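Local coordinates for protein PcaV transcriptional regulator (Streptomyces coelicolor, PDB 4G9Y) that probably regulates transcription as a DNA-binding winged helix-turn-helix factor of the MarR family, and binds 3,4-dihydroxybenzoate, at residues A[35-47]-A[69-82]. Residues are numbered along the deposited sequence; the frame is centred on the assembly and turned at random.
Sequences ETTSPQYAVLNAL and IAEVVSRLGRRGLL
Gln40 lies across Val72, its CG 3.9 Å from Val72 CG1, while its backbone O lies 3.7 Å from Leu76 CD1. With CG beside the backbone N (chi1 -70°) and the chain extended, its amide runs on to Arg75, whose CD lies 3.9 Å from Gln40 NE2, and toward Arg79 just past the helix end. OE1 accepts from Thr37 N from above the carbonyl plane, and Gln40 N donates to Thr37 OG1, completing a capping box; NE2 reaches Glu71 through a water. Deeper in, the two methyls of Val43 divide the work: CG2 packs on Val72 CG1 (3.6 Å) and Ile69 CD1, CG1 on Leu76 CD1 (3.9 Å). Just before helix 38-49, Thr36 OG1 accepts from Arg79 NH1 at 2.9 Å and 167°, within the guanidinium plane. One guanidinium face carries Leu81 CD1, and the opposite face the poorly ordered Glu35 carboxylate, whose OE2 lies 3.3 Å from Arg79 NE, a charge contact without a directed N-H. A leucine in place of Arg79 would probably leave Thr36 OG1 without this donor and the Glu35 carboxylate without its countercharge. The short helical segments cross at -77°, joining helix 38-49 to helix 66-78, probably the DNA-recognition helix, as in other MarR proteins. Aliphatic contacts thus join the helices along the buried interior, whereas one in-plane hydrogen bond and a looser charge contact join the residues before helix 38-49 to Arg79, next to the Schellman motif at Gly80.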
loop_
_atom_site.group_PDB
_atom_site.type_symbol
_atom_site.label_atom_id
_atom_site.label_comp_id
_atom_site.label_asym_id
_atom_site.label_seq_id
_atom_site.Cartn_x
_atom_site.Cartn_y
_atom_site.Cartn_z
ATOM N N GLU A 35 8.711 -16.403 -0.680
ATOM C CA GLU A 35 10.125 -16.064 -0.818
ATOM C C GLU A 35 10.383 -15.005 -1.895
ATOM O O GLU A 35 11.106 -14.039 -1.668
ATOM C CB GLU A 35 10.943 -17.324 -1.115
ATOM C CG GLU A 35 12.441 -17.136 -0.941
ATOM C CD GLU A 35 13.198 -18.449 -0.993
ATOM O OE1 GLU A 35 12.536 -19.511 -0.995
ATOM O OE2 GLU A 35 14.451 -18.422 -1.031
ATOM N N THR A 36 9.802 -15.191 -3.073
ATOM C CA THR A 36 9.994 -14.229 -4.146
ATOM C C THR A 36 8.904 -13.166 -4.068
ATOM O O THR A 36 7.726 -13.478 -4.098
ATOM C CB THR A 36 9.958 -14.912 -5.514
ATOM O OG1 THR A 36 10.967 -15.924 -5.554
ATOM C CG2 THR A 36 10.208 -13.906 -6.633
ATOM N N THR A 37 9.298 -11.908 -3.948
ATOM C CA THR A 37 8.311 -10.843 -3.873
ATOM C C THR A 37 7.856 -10.420 -5.267
ATOM O O THR A 37 8.465 -10.776 -6.274
ATOM C CB THR A 37 8.878 -9.620 -3.172
ATOM O OG1 THR A 37 9.972 -9.120 -3.940
ATOM C CG2 THR A 37 9.378 -9.977 -1.783
ATOM N N SER A 38 6.779 -9.646 -5.311
ATOM C CA SER A 38 6.295 -9.068 -6.554
ATOM C C SER A 38 7.360 -8.233 -7.320
ATOM O O SER A 38 7.534 -8.422 -8.526
ATOM C CB SER A 38 5.018 -8.253 -6.287
ATOM O OG SER A 38 4.367 -7.947 -7.498
ATOM N N PRO A 39 8.077 -7.321 -6.627
ATOM C CA PRO A 39 9.133 -6.572 -7.329
ATOM C C PRO A 39 10.271 -7.473 -7.827
ATOM O O PRO A 39 10.810 -7.246 -8.910
ATOM C CB PRO A 39 9.660 -5.621 -6.245
ATOM C CG PRO A 39 8.505 -5.468 -5.290
ATOM C CD PRO A 39 7.924 -6.848 -5.236
ATOM N N GLN A 40 10.628 -8.488 -7.054
ATOM C CA GLN A 40 11.653 -9.413 -7.499
ATOM C C GLN A 40 11.212 -10.132 -8.761
ATOM O O GLN A 40 11.989 -10.276 -9.711
ATOM C CB GLN A 40 11.996 -10.417 -6.398
ATOM C CG GLN A 40 12.727 -9.778 -5.232
ATOM C CD GLN A 40 12.786 -10.670 -4.001
ATOM O OE1 GLN A 40 12.374 -11.826 -4.039
ATOM N NE2 GLN A 40 13.316 -10.132 -2.900
ATOM N N TYR A 41 9.962 -10.580 -8.778
ATOM C CA TYR A 41 9.449 -11.245 -9.967
ATOM C C TYR A 41 9.436 -10.302 -11.176
ATOM O O TYR A 41 9.733 -10.716 -12.301
ATOM C CB TYR A 41 8.046 -11.834 -9.726
ATOM C CG TYR A 41 7.485 -12.417 -10.988
ATOM C CD1 TYR A 41 7.784 -13.717 -11.373
ATOM C CD2 TYR A 41 6.692 -11.644 -11.832
ATOM C CE1 TYR A 41 7.280 -14.243 -12.567
ATOM C CE2 TYR A 41 6.204 -12.153 -13.020
ATOM C CZ TYR A 41 6.493 -13.448 -13.381
ATOM O OH TYR A 41 5.979 -13.923 -14.569
ATOM N N ALA A 42 9.063 -9.042 -10.955
ATOM C CA ALA A 42 9.054 -8.071 -12.046
ATOM C C ALA A 42 10.435 -7.925 -12.686
ATOM O O ALA A 42 10.559 -7.760 -13.913
ATOM C CB ALA A 42 8.527 -6.699 -11.559
ATOM N N VAL A 43 11.474 -8.005 -11.863
ATOM C CA VAL A 43 12.847 -7.956 -12.380
ATOM C C VAL A 43 13.177 -9.193 -13.225
ATOM O O VAL A 43 13.727 -9.078 -14.321
ATOM C CB VAL A 43 13.873 -7.763 -11.230
ATOM C CG1 VAL A 43 15.301 -7.913 -11.736
ATOM C CG2 VAL A 43 13.674 -6.396 -10.599
ATOM N N LEU A 44 12.855 -10.382 -12.720
ATOM C CA LEU A 44 13.048 -11.592 -13.521
ATOM C C LEU A 44 12.277 -11.463 -14.832
ATOM O O LEU A 44 12.772 -11.803 -15.908
ATOM C CB LEU A 44 12.550 -12.832 -12.774
ATOM C CG LEU A 44 13.172 -13.163 -11.422
ATOM C CD1 LEU A 44 12.352 -14.268 -10.743
ATOM C CD2 LEU A 44 14.626 -13.580 -11.599
ATOM N N ASN A 45 11.051 -10.983 -14.726
ATOM C CA ASN A 45 10.207 -10.825 -15.898
ATOM C C ASN A 45 10.788 -9.875 -16.940
ATOM O O ASN A 45 10.792 -10.178 -18.142
ATOM C CB ASN A 45 8.808 -10.371 -15.486
ATOM C CG ASN A 45 7.848 -10.343 -16.658
ATOM O OD1 ASN A 45 7.416 -9.276 -17.103
ATOM N ND2 ASN A 45 7.540 -11.516 -17.189
ATOM N N ALA A 46 11.281 -8.729 -16.484
ATOM C CA ALA A 46 11.923 -7.772 -17.381
ATOM C C ALA A 46 13.146 -8.385 -18.082
ATOM O O ALA A 46 13.431 -8.091 -19.250
ATOM C CB ALA A 46 12.330 -6.519 -16.606
ATOM N N LEU A 47 13.869 -9.243 -17.372
ATOM C CA LEU A 47 15.111 -9.799 -17.914
ATOM C C LEU A 47 14.884 -10.996 -18.852
ATOM O O LEU A 47 15.757 -11.342 -19.644
ATOM C CB LEU A 47 16.067 -10.174 -16.777
ATOM C CG LEU A 47 16.669 -8.982 -16.022
ATOM C CD1 LEU A 47 17.470 -9.477 -14.822
ATOM C CD2 LEU A 47 17.547 -8.142 -16.961
ATOM N N ILE A 69 16.338 -1.251 -6.453
ATOM C CA ILE A 69 16.763 -2.170 -7.503
ATOM C C ILE A 69 18.083 -2.842 -7.116
ATOM O O ILE A 69 18.258 -4.040 -7.322
ATOM C CB ILE A 69 16.827 -1.518 -8.914
ATOM C CG1 ILE A 69 17.169 -2.574 -9.969
ATOM C CG2 ILE A 69 17.833 -0.388 -8.975
ATOM C CD1 ILE A 69 16.000 -3.492 -10.293
ATOM N N ALA A 70 18.989 -2.080 -6.513
ATOM C CA ALA A 70 20.247 -2.628 -6.009
ATOM C C ALA A 70 19.992 -3.750 -5.013
ATOM O O ALA A 70 20.634 -4.801 -5.057
ATOM C CB ALA A 70 21.088 -1.532 -5.366
ATOM N N GLU A 71 19.045 -3.530 -4.110
ATOM C CA GLU A 71 18.703 -4.542 -3.123
ATOM C C GLU A 71 18.067 -5.784 -3.767
ATOM O O GLU A 71 18.420 -6.915 -3.437
ATOM C CB GLU A 71 17.780 -3.940 -2.062
ATOM C CG GLU A 71 17.062 -4.958 -1.195
ATOM C CD GLU A 71 15.789 -4.398 -0.586
ATOM O OE1 GLU A 71 15.750 -3.185 -0.283
ATOM O OE2 GLU A 71 14.820 -5.169 -0.425
ATOM N N VAL A 72 17.127 -5.574 -4.683
ATOM C CA VAL A 72 16.483 -6.689 -5.383
ATOM C C VAL A 72 17.511 -7.534 -6.163
ATOM O O VAL A 72 17.541 -8.765 -6.062
ATOM C CB VAL A 72 15.382 -6.180 -6.337
ATOM C CG1 VAL A 72 14.942 -7.281 -7.294
ATOM C CG2 VAL A 72 14.193 -5.639 -5.541
ATOM N N VAL A 73 18.373 -6.861 -6.912
ATOM C CA VAL A 73 19.387 -7.538 -7.709
ATOM C C VAL A 73 20.359 -8.330 -6.839
ATOM O O VAL A 73 20.712 -9.460 -7.174
ATOM C CB VAL A 73 20.144 -6.537 -8.597
ATOM C CG1 VAL A 73 21.460 -7.121 -9.084
ATOM C CG2 VAL A 73 19.253 -6.103 -9.757
ATOM N N SER A 74 20.771 -7.754 -5.712
ATOM C CA SER A 74 21.656 -8.465 -4.785
ATOM C C SER A 74 21.009 -9.751 -4.269
ATOM O O SER A 74 21.652 -10.813 -4.189
ATOM C CB SER A 74 22.049 -7.562 -3.612
ATOM O OG SER A 74 22.711 -8.306 -2.604
ATOM N N ARG A 75 19.729 -9.660 -3.921
ATOM C CA ARG A 75 19.016 -10.819 -3.404
ATOM C C ARG A 75 18.827 -11.907 -4.457
ATOM O O ARG A 75 19.081 -13.064 -4.188
ATOM C CB ARG A 75 17.675 -10.409 -2.789
ATOM C CG ARG A 75 17.864 -9.655 -1.488
ATOM C CD ARG A 75 16.560 -9.274 -0.825
ATOM N NE ARG A 75 16.808 -8.374 0.301
ATOM C CZ ARG A 75 15.860 -7.719 0.964
ATOM N NH1 ARG A 75 14.586 -7.858 0.620
ATOM N NH2 ARG A 75 16.189 -6.922 1.972
ATOM N N LEU A 76 18.401 -11.529 -5.658
ATOM C CA LEU A 76 18.240 -12.497 -6.744
ATOM C C LEU A 76 19.589 -13.125 -7.108
ATOM O O LEU A 76 19.669 -14.307 -7.447
ATOM C CB LEU A 76 17.587 -11.833 -7.963
ATOM C CG LEU A 76 16.158 -11.326 -7.723
ATOM C CD1 LEU A 76 15.621 -10.558 -8.934
ATOM C CD2 LEU A 76 15.230 -12.467 -7.386
ATOM N N GLY A 77 20.643 -12.323 -7.025
ATOM C CA GLY A 77 21.988 -12.806 -7.278
ATOM C C GLY A 77 22.400 -13.878 -6.284
ATOM O O GLY A 77 22.932 -14.922 -6.661
ATOM N N ARG A 78 22.133 -13.624 -5.008
ATOM C CA ARG A 78 22.492 -14.554 -3.941
ATOM C C ARG A 78 21.696 -15.850 -4.007
ATOM O O ARG A 78 22.147 -16.872 -3.507
ATOM C CB ARG A 78 22.301 -13.906 -2.563
ATOM C CG ARG A 78 23.310 -12.833 -2.220
ATOM C CD ARG A 78 24.681 -13.438 -2.034
ATOM N NE ARG A 78 25.717 -12.424 -1.875
ATOM C CZ ARG A 78 26.060 -11.893 -0.709
ATOM N NH1 ARG A 78 25.437 -12.278 0.400
ATOM N NH2 ARG A 78 27.020 -10.978 -0.652
ATOM N N ARG A 79 20.515 -15.809 -4.618
ATOM C CA ARG A 79 19.722 -17.020 -4.780
ATOM C C ARG A 79 20.084 -17.788 -6.053
ATOM O O ARG A 79 19.496 -18.820 -6.354
ATOM C CB ARG A 79 18.227 -16.694 -4.752
ATOM C CG ARG A 79 17.715 -16.288 -3.368
ATOM C CD ARG A 79 16.224 -15.925 -3.416
ATOM N NE ARG A 79 15.436 -17.050 -3.918
ATOM C CZ ARG A 79 14.218 -16.945 -4.442
ATOM N NH1 ARG A 79 13.639 -15.753 -4.544
ATOM N NH2 ARG A 79 13.586 -18.029 -4.876
ATOM N N GLY A 80 21.056 -17.278 -6.793
ATOM C CA GLY A 80 21.492 -17.937 -8.009
ATOM C C GLY A 80 20.496 -17.787 -9.146
ATOM O O GLY A 80 20.436 -18.646 -10.038
ATOM N N LEU A 81 19.727 -16.697 -9.134
ATOM C CA LEU A 81 18.693 -16.492 -10.148
ATOM C C LEU A 81 19.104 -15.506 -11.224
ATOM O O LEU A 81 18.485 -15.453 -12.289
ATOM C CB LEU A 81 17.383 -16.021 -9.508
ATOM C CG LEU A 81 16.847 -16.986 -8.453
ATOM C CD1 LEU A 81 15.512 -16.496 -7.920
ATOM C CD2 LEU A 81 16.725 -18.395 -9.001
ATOM N N LEU A 82 20.124 -14.701 -10.945
ATOM C CA LEU A 82 20.650 -13.800 -11.964
ATOM C C LEU A 82 22.135 -13.568 -11.800
ATOM O O LEU A 82 22.684 -13.738 -10.708
ATOM C CB LEU A 82 19.870 -12.468 -12.019
ATOM C CG LEU A 82 19.878 -11.372 -10.952
ATOM C CD1 LEU A 82 21.228 -10.686 -10.787
ATOM C CD2 LEU A 82 18.823 -10.323 -11.313
HETATM O O HOH W 1 16.232 -19.789 -3.303
HETATM O O HOH W 2 10.338 -18.743 -5.371
HETATM O O HOH W 3 14.281 -7.271 -2.228
HETATM O O HOH W 4 14.181 -13.596 -3.368
#